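Local atomic coordinates of ethyl acetate hydrolase (PDB entry 5EFZ), a protein that hydrolyses ethyl acetate to ethanol and acetate, and also cleaves other small esters, in the breakdown of short-chain methyl ketones. Residues Q131-L134 with L135-F139; F187-I190 with L191-I195; L205-S208 with S209-A213. One frame throughout, in Å; residues are numbered along the deposited sequence.

Contact 1. Residues Q131-L134 with L135-F139; sequences QHTL and LTEYF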
loop_
_atom_site.group_PDB
_atom_site.type_symbol
_atom_site.label_atom_id
_atom_site.label_comp_id
_atom_site.label_asym_id
_atom_site.label_seq_id
_atom_site.Cartn_x
_atom_site.Cartn_y
_atom_site.Cartn_z
ATOM N N GLN A 131 11.882 -25.591 -16.288
ATOM C CA GLN A 131 10.971 -26.593 -15.699
ATOM C C GLN A 131 10.475 -27.611 -16.722
ATOM O O GLN A 131 10.351 -28.819 -16.439
ATOM C CB GLN A 131 9.779 -25.898 -15.038
ATOM C CG GLN A 131 10.171 -25.139 -13.743
ATOM C CD GLN A 131 9.177 -24.057 -13.372
ATOM O OE1 GLN A 131 8.069 -24.015 -13.896
ATOM N NE2 GLN A 131 9.596 -23.137 -12.487
ATOM N N HIS A 132 10.134 -27.121 -17.900
ATOM C CA HIS A 132 9.683 -28.021 -18.953
ATOM C C HIS A 132 10.794 -29.007 -19.331
ATOM O O HIS A 132 10.531 -30.200 -19.573
ATOM C CB HIS A 132 9.222 -27.220 -20.160
ATOM C CG HIS A 132 8.772 -28.075 -21.308
ATOM N ND1 HIS A 132 9.594 -28.386 -22.365
ATOM C CD2 HIS A 132 7.582 -28.664 -21.574
ATOM C CE1 HIS A 132 8.942 -29.149 -23.226
ATOM N NE2 HIS A 132 7.718 -29.336 -22.769
ATOM N N THR A 133 12.034 -28.533 -19.382
ATOM C CA THR A 133 13.154 -29.426 -19.718
ATOM C C THR A 133 13.345 -30.453 -18.609
ATOM O O THR A 133 13.580 -31.630 -18.868
ATOM C CB THR A 133 14.475 -28.634 -19.929
ATOM O OG1 THR A 133 14.342 -27.865 -21.126
ATOM C CG2 THR A 133 15.674 -29.597 -20.072
ATOM N N LEU A 134 13.219 -29.989 -17.369
ATOM C CA LEU A 134 13.320 -30.862 -16.210
ATOM C C LEU A 134 12.285 -31.983 -16.289
ATOM O O LEU A 134 12.603 -33.167 -16.136
ATOM C CB LEU A 134 13.108 -30.044 -14.930
ATOM C CG LEU A 134 13.008 -30.877 -13.648
ATOM C CD1 LEU A 134 14.361 -31.426 -13.240
ATOM C CD2 LEU A 134 12.380 -30.018 -12.536
ATOM N N LEU A 135 11.039 -31.605 -16.533
ATOM C CA LEU A 135 9.958 -32.601 -16.510
ATOM C C LEU A 135 10.096 -33.614 -17.633
ATOM O O LEU A 135 9.977 -34.816 -17.409
ATOM C CB LEU A 135 8.598 -31.897 -16.583
ATOM C CG LEU A 135 8.249 -31.079 -15.319
ATOM C CD1 LEU A 135 7.049 -30.176 -15.612
ATOM C CD2 LEU A 135 7.934 -31.989 -14.128
ATOM N N THR A 136 10.346 -33.152 -18.851
ATOM C CA THR A 136 10.379 -34.104 -19.976
ATOM C C THR A 136 11.662 -34.924 -20.012
ATOM O O THR A 136 11.621 -36.122 -20.237
ATOM C CB THR A 136 10.220 -33.387 -21.318
ATOM O OG1 THR A 136 11.232 -32.375 -21.429
ATOM C CG2 THR A 136 8.826 -32.736 -21.405
ATOM N N GLU A 137 12.807 -34.278 -19.790
ATOM C CA GLU A 137 14.089 -34.934 -19.981
ATOM C C GLU A 137 14.578 -35.682 -18.748
ATOM O O GLU A 137 15.237 -36.695 -18.874
ATOM C CB GLU A 137 15.150 -33.918 -20.412
ATOM C CG GLU A 137 14.790 -33.205 -21.707
ATOM C CD GLU A 137 14.380 -34.178 -22.804
ATOM O OE1 GLU A 137 15.259 -34.923 -23.287
ATOM O OE2 GLU A 137 13.182 -34.207 -23.177
ATOM N N TYR A 138 14.256 -35.206 -17.559
ATOM C CA TYR A 138 14.717 -35.884 -16.342
ATOM C C TYR A 138 13.664 -36.832 -15.800
ATOM O O TYR A 138 13.966 -37.977 -15.502
ATOM C CB TYR A 138 15.134 -34.863 -15.263
ATOM C CG TYR A 138 15.601 -35.531 -13.976
ATOM C CD1 TYR A 138 16.910 -36.008 -13.842
ATOM C CD2 TYR A 138 14.726 -35.720 -12.914
ATOM C CE1 TYR A 138 17.332 -36.637 -12.672
ATOM C CE2 TYR A 138 15.134 -36.345 -11.747
ATOM C CZ TYR A 138 16.436 -36.799 -11.629
ATOM O OH TYR A 138 16.826 -37.412 -10.461
ATOM N N PHE A 139 12.412 -36.392 -15.713
ATOM C CA PHE A 139 11.376 -37.263 -15.164
ATOM C C PHE A 139 10.612 -38.093 -16.212
ATOM O O PHE A 139 9.943 -39.065 -15.849
ATOM C CB PHE A 139 10.355 -36.440 -14.381
ATOM C CG PHE A 139 10.873 -35.854 -13.098
ATOM C CD1 PHE A 139 11.025 -36.635 -11.969
ATOM C CD2 PHE A 139 11.175 -34.502 -13.022
ATOM C CE1 PHE A 139 11.491 -36.097 -10.786
ATOM C CE2 PHE A 139 11.645 -33.939 -11.838
ATOM C CZ PHE A 139 11.818 -34.734 -10.717
#

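Contact 2. Residues F187-I190 with L191-I195; sequences FTEI and LIEAI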
loop_
_atom_site.group_PDB
_atom_site.type_symbol
_atom_site.label_atom_id
_atom_site.label_comp_id
_atom_site.label_asym_id
_atom_site.label_seq_id
_atom_site.Cartn_x
_atom_site.Cartn_y
_atom_site.Cartn_z
ATOM N N PHE A 187 5.390 -0.833 -6.920
ATOM C CA PHE A 187 5.589 -1.453 -5.621
ATOM C C PHE A 187 6.931 -2.185 -5.554
ATOM O O PHE A 187 7.708 -2.021 -4.623
ATOM C CB PHE A 187 4.454 -2.439 -5.354
ATOM C CG PHE A 187 4.649 -3.294 -4.128
ATOM C CD1 PHE A 187 5.089 -2.747 -2.939
ATOM C CD2 PHE A 187 4.294 -4.652 -4.154
ATOM C CE1 PHE A 187 5.226 -3.568 -1.772
ATOM C CE2 PHE A 187 4.453 -5.468 -3.007
ATOM C CZ PHE A 187 4.909 -4.924 -1.831
ATOM N N THR A 188 7.190 -3.009 -6.561
ATOM C CA THR A 188 8.430 -3.776 -6.555
ATOM C C THR A 188 9.641 -2.864 -6.758
ATOM O O THR A 188 10.692 -3.104 -6.187
ATOM C CB THR A 188 8.381 -4.852 -7.611
ATOM O OG1 THR A 188 7.171 -5.624 -7.398
ATOM C CG2 THR A 188 9.613 -5.774 -7.445
ATOM N N GLU A 189 9.490 -1.804 -7.541
ATOM C CA GLU A 189 10.574 -0.814 -7.657
ATOM C C GLU A 189 10.914 -0.209 -6.295
ATOM O O GLU A 189 12.091 -0.037 -5.938
ATOM C CB GLU A 189 10.211 0.295 -8.637
ATOM C CG GLU A 189 11.265 1.411 -8.683
ATOM C CD GLU A 189 11.094 2.321 -9.885
ATOM O OE1 GLU A 189 10.849 3.544 -9.710
ATOM O OE2 GLU A 189 11.235 1.810 -11.005
ATOM N N ILE A 190 9.889 0.134 -5.537
ATOM C CA ILE A 190 10.108 0.720 -4.214
ATOM C C ILE A 190 10.752 -0.299 -3.294
ATOM O O ILE A 190 11.625 0.041 -2.499
ATOM C CB ILE A 190 8.763 1.241 -3.622
ATOM C CG1 ILE A 190 8.345 2.483 -4.459
ATOM C CG2 ILE A 190 8.908 1.563 -2.090
ATOM C CD1 ILE A 190 6.883 2.981 -4.193
ATOM N N LEU A 191 10.325 -1.558 -3.406
ATOM C CA LEU A 191 10.961 -2.652 -2.629
ATOM C C LEU A 191 12.430 -2.817 -2.972
ATOM O O LEU A 191 13.264 -3.099 -2.096
ATOM C CB LEU A 191 10.263 -3.976 -2.875
ATOM C CG LEU A 191 8.914 -4.238 -2.218
ATOM C CD1 LEU A 191 8.371 -5.581 -2.782
ATOM C CD2 LEU A 191 9.051 -4.286 -0.674
ATOM N N ILE A 192 12.727 -2.743 -4.263
ATOM C CA ILE A 192 14.122 -2.839 -4.725
ATOM C C ILE A 192 14.947 -1.682 -4.160
ATOM O O ILE A 192 16.072 -1.874 -3.663
ATOM C CB ILE A 192 14.203 -2.835 -6.265
ATOM C CG1 ILE A 192 13.674 -4.189 -6.816
ATOM C CG2 ILE A 192 15.647 -2.568 -6.753
ATOM C CD1 ILE A 192 13.366 -4.184 -8.358
ATOM N N GLU A 193 14.397 -0.477 -4.226
ATOM C CA GLU A 193 15.181 0.682 -3.783
ATOM C C GLU A 193 15.425 0.650 -2.274
ATOM O O GLU A 193 16.416 1.203 -1.795
ATOM C CB GLU A 193 14.499 1.977 -4.223
ATOM C CG GLU A 193 14.643 2.147 -5.743
ATOM C CD GLU A 193 13.869 3.302 -6.336
ATOM O OE1 GLU A 193 13.007 3.891 -5.636
ATOM O OE2 GLU A 193 14.127 3.605 -7.534
ATOM N N ALA A 194 14.536 0.014 -1.523
ATOM C CA ALA A 194 14.757 -0.110 -0.079
ATOM C C ALA A 194 16.105 -0.801 0.183
ATOM O O ALA A 194 16.851 -0.461 1.108
ATOM C CB ALA A 194 13.630 -0.899 0.557
ATOM N N ILE A 195 16.409 -1.779 -0.660
ATOM C CA ILE A 195 17.660 -2.490 -0.571
ATOM C C ILE A 195 18.795 -1.715 -1.221
ATOM O O ILE A 195 19.842 -1.538 -0.600
ATOM C CB ILE A 195 17.551 -3.855 -1.227
ATOM C CG1 ILE A 195 16.645 -4.739 -0.362
ATOM C CG2 ILE A 195 18.934 -4.480 -1.391
ATOM C CD1 ILE A 195 16.294 -6.068 -1.045
#

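Contact 3. Residues L205-S208 with S209-A213; sequences LYRS and SSAVA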
loop_
_atom_site.group_PDB
_atom_site.type_symbol
_atom_site.label_atom_id
_atom_site.label_comp_id
_atom_site.label_asym_id
_atom_site.label_seq_id
_atom_site.Cartn_x
_atom_site.Cartn_y
_atom_site.Cartn_z
ATOM N N LEU A 205 28.143 -5.889 -4.006
ATOM C CA LEU A 205 29.417 -6.436 -3.529
ATOM C C LEU A 205 29.541 -6.441 -2.011
ATOM O O LEU A 205 30.651 -6.439 -1.486
ATOM C CB LEU A 205 30.587 -5.624 -4.111
ATOM C CG LEU A 205 30.671 -5.521 -5.632
ATOM C CD1 LEU A 205 31.694 -4.463 -5.970
ATOM C CD2 LEU A 205 31.098 -6.852 -6.214
ATOM N N TYR A 206 28.408 -6.434 -1.314
ATOM C CA TYR A 206 28.385 -6.414 0.148
ATOM C C TYR A 206 29.144 -7.582 0.744
ATOM O O TYR A 206 29.191 -8.669 0.150
ATOM C CB TYR A 206 26.937 -6.422 0.640
ATOM C CG TYR A 206 26.078 -7.461 -0.067
ATOM C CD1 TYR A 206 26.026 -8.783 0.388
ATOM C CD2 TYR A 206 25.320 -7.120 -1.163
ATOM C CE1 TYR A 206 25.236 -9.734 -0.255
ATOM C CE2 TYR A 206 24.524 -8.057 -1.806
ATOM C CZ TYR A 206 24.505 -9.356 -1.355
ATOM O OH TYR A 206 23.685 -10.279 -1.982
ATOM N N ARG A 207 29.736 -7.365 1.924
ATOM C CA ARG A 207 30.560 -8.394 2.545
ATOM C C ARG A 207 29.688 -9.573 2.952
ATOM O O ARG A 207 30.066 -10.719 2.758
ATOM C CB ARG A 207 31.337 -7.841 3.754
ATOM C CG ARG A 207 30.496 -7.433 4.958
ATOM C CD ARG A 207 31.358 -7.273 6.230
ATOM N NE ARG A 207 30.495 -7.035 7.382
ATOM C CZ ARG A 207 30.009 -5.840 7.701
ATOM N NH1 ARG A 207 30.320 -4.786 6.958
ATOM N NH2 ARG A 207 29.210 -5.697 8.750
ATOM N N SER A 208 28.510 -9.291 3.485
ATOM C CA SER A 208 27.599 -10.353 3.868
ATOM C C SER A 208 26.183 -9.826 3.856
ATOM O O SER A 208 25.968 -8.609 3.850
ATOM C CB SER A 208 27.952 -10.908 5.251
ATOM O OG SER A 208 27.424 -10.086 6.277
ATOM N N SER A 209 25.215 -10.754 3.830
ATOM C CA SER A 209 23.785 -10.455 3.971
ATOM C C SER A 209 23.559 -9.494 5.101
ATOM O O SER A 209 22.873 -8.480 4.967
ATOM C CB SER A 209 22.961 -11.738 4.253
ATOM O OG SER A 209 21.789 -11.464 5.051
ATOM N N SER A 210 24.133 -9.865 6.234
ATOM C CA SER A 210 23.953 -9.154 7.491
ATOM C C SER A 210 24.347 -7.665 7.429
ATOM O O SER A 210 23.787 -6.835 8.145
ATOM C CB SER A 210 24.767 -9.861 8.575
ATOM O OG SER A 210 24.666 -9.171 9.803
ATOM N N ALA A 211 25.306 -7.339 6.564
ATOM C CA ALA A 211 25.790 -5.966 6.424
ATOM C C ALA A 211 24.693 -5.067 5.881
ATOM O O ALA A 211 24.680 -3.863 6.142
ATOM C CB ALA A 211 26.989 -5.921 5.520
ATOM N N VAL A 212 23.770 -5.664 5.128
ATOM C CA VAL A 212 22.697 -4.934 4.468
ATOM C C VAL A 212 21.397 -5.017 5.287
ATOM O O VAL A 212 20.309 -4.910 4.745
ATOM C CB VAL A 212 22.430 -5.487 3.014
ATOM C CG1 VAL A 212 21.625 -4.507 2.177
ATOM C CG2 VAL A 212 23.755 -5.776 2.301
ATOM N N ALA A 213 21.524 -5.191 6.600
ATOM C CA ALA A 213 20.356 -5.331 7.461
ATOM C C ALA A 213 19.396 -4.129 7.394
ATOM O O ALA A 213 18.175 -4.308 7.473
ATOM C CB ALA A 213 20.807 -5.573 8.903
#

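Contact 1. Residues Q131-L134 with L135-F139
One face of the His132 imidazole receives the methyl CG2 of Thr136 one helical turn on, 4.1 Å from the ring centroid, a CH-pi contact displaced toward the NE2 rim. Tyr164 also stacks on this histidine, and Phe167 meets it edge-to-face. The Phe139 ring carries CD2 of Tyr138 over the centre of one face, while its own CD2 lies in the plane of the tyrosine ring, at the edge. Leu134 reaches both aromatic residues: CG is 3.8 Å from Phe139 CE2, and CD1 is 4.1 Å from Tyr138 CB, the side chains running alongside each other. Its CG stands anti to the backbone N (chi1 172°), which carries the branch forward along the helix to Phe139. Replacing Leu134 with an alanine would probably open a gap beside Phe139 CE2 and leave that ring less firmly fixed. The backbone keeps regular i to i+4 bonding at Thr136, whose N donates to His132 O at 3.0 Å, and widens toward its end: Leu134 O accepts from Tyr138 N at 3.0 Å and from Phe139 N at 3.3 Å. The first donor sits 38° out of the carbonyl plane; the second approaches at a C=O...N angle of 162°, the i+5 bond of a pi-type turn. Toward the interior, Leu134 packs on Ile28, Leu46, Val48 and Val96, and the Gln131 amide is hydrogen-bonded, OE1 to Trp160 and NE2 to Gln156. This is the last part of helix 124-139, one of those flanking the central beta sheet of the alpha/beta-hydrolase fold.

Contact 2. Residues F187-I190 with L191-I195
Leu191 lies against Phe187, one turn earlier in helix 182-196, and can be followed outward atom by atom. Its CB is 3.5 Å from Thr188 O; CG comes next, 3.8 Å from Phe187 CE1. CD1 then settles over one face of the phenyl ring, 3.9 Å from the centroid, a CH-pi contact shifted toward CZ, while CD2 borders CE1. Two torsions of Phe187 make this possible: chi1 of 172° carries the ring toward Leu191, and chi2 of 45° turns its face to CD1. The same pair is joined through the backbone, Leu191 N donating to Phe187 O at 2.9 Å. On another side of the helix Glu189 and Glu193 extend alongside each other, their carboxylate planes 35° apart and OE1 of Glu189 3.9 Å from OE2 of Glu193. Two like charges so close would probably repel, but Lys221 of the second subunit forms a salt bridge with each, and Leu222 of that subunit packs on Ile190. Within the chain, Trp223 meets the Phe187 ring edge-to-face, and the Phe187 side chain is about 7 Å from that of His334, inferred to be catalytic. Such i to i+4 pairing is regular alpha-helical packing, here on a helix that contributes to the homodimer interface.

Contact 3. Residues L205-S208 with S209-A213
Residues 208-211 form a beta turn that brings Ala211 N to within 3.1 Å of Ser208 O, an i to i+3 bond leading into the 3-10 segment 210-211, with Val212 at the N-cap position just before helix 213-227. The bond is bent, with an N-H...O angle of 141°, and its donor stands 63° out of the carbonyl plane. Ser208 adds a second, weak grip on the same N-H through OG, at 3.5 Å; its chi1 of 82° sets the hydroxyl between the backbone N and the carbonyl carbon, turned toward the residues that follow. Val212 N in turn donates to Ser209 O at 3.0 Å, continuing the 3-10 pattern. On one side of this turn the CG2 branch of Val212 presses on the base of Tyr206, 3.6 Å from CB and 3.7 Å from CG, the two side chains crossing at about a right angle. The phenol end of Tyr206 is anchored beyond the loop, its OH hydrogen-bonded to Asp262 OD1 and Asn264 N, while Pro263 touches both Tyr206 and Val212. The Arg207 side chain, extended from CG to NE, lays its guanidinium flat over a methyl: Ala211 CB sits above the centre of that group, 3.7 Å from CZ.

In the fold
All three contacts are local, but their settings differ. Contact 2 is the buried one, with five of its eight touching residues buried; contact 1 is partly buried, and contact 3 lies at the surface. Contacts 1 and 2 each sit within a single helix, on opposite sides of the chain's centre, with centres about 34 Å apart. Contacts 2 and 3 are near neighbours, about 17 Å between centres, and both touch helix 263-274. Chemistry follows place: the Leu134 and Phe139 side of contact 1 packs on the beta sheet, acidic groups meet a lysine of the second subunit in contact 2, and contact 3 joins a serine-based turn and an arginine over a methyl to one apolar pair, Tyr206 and Val212.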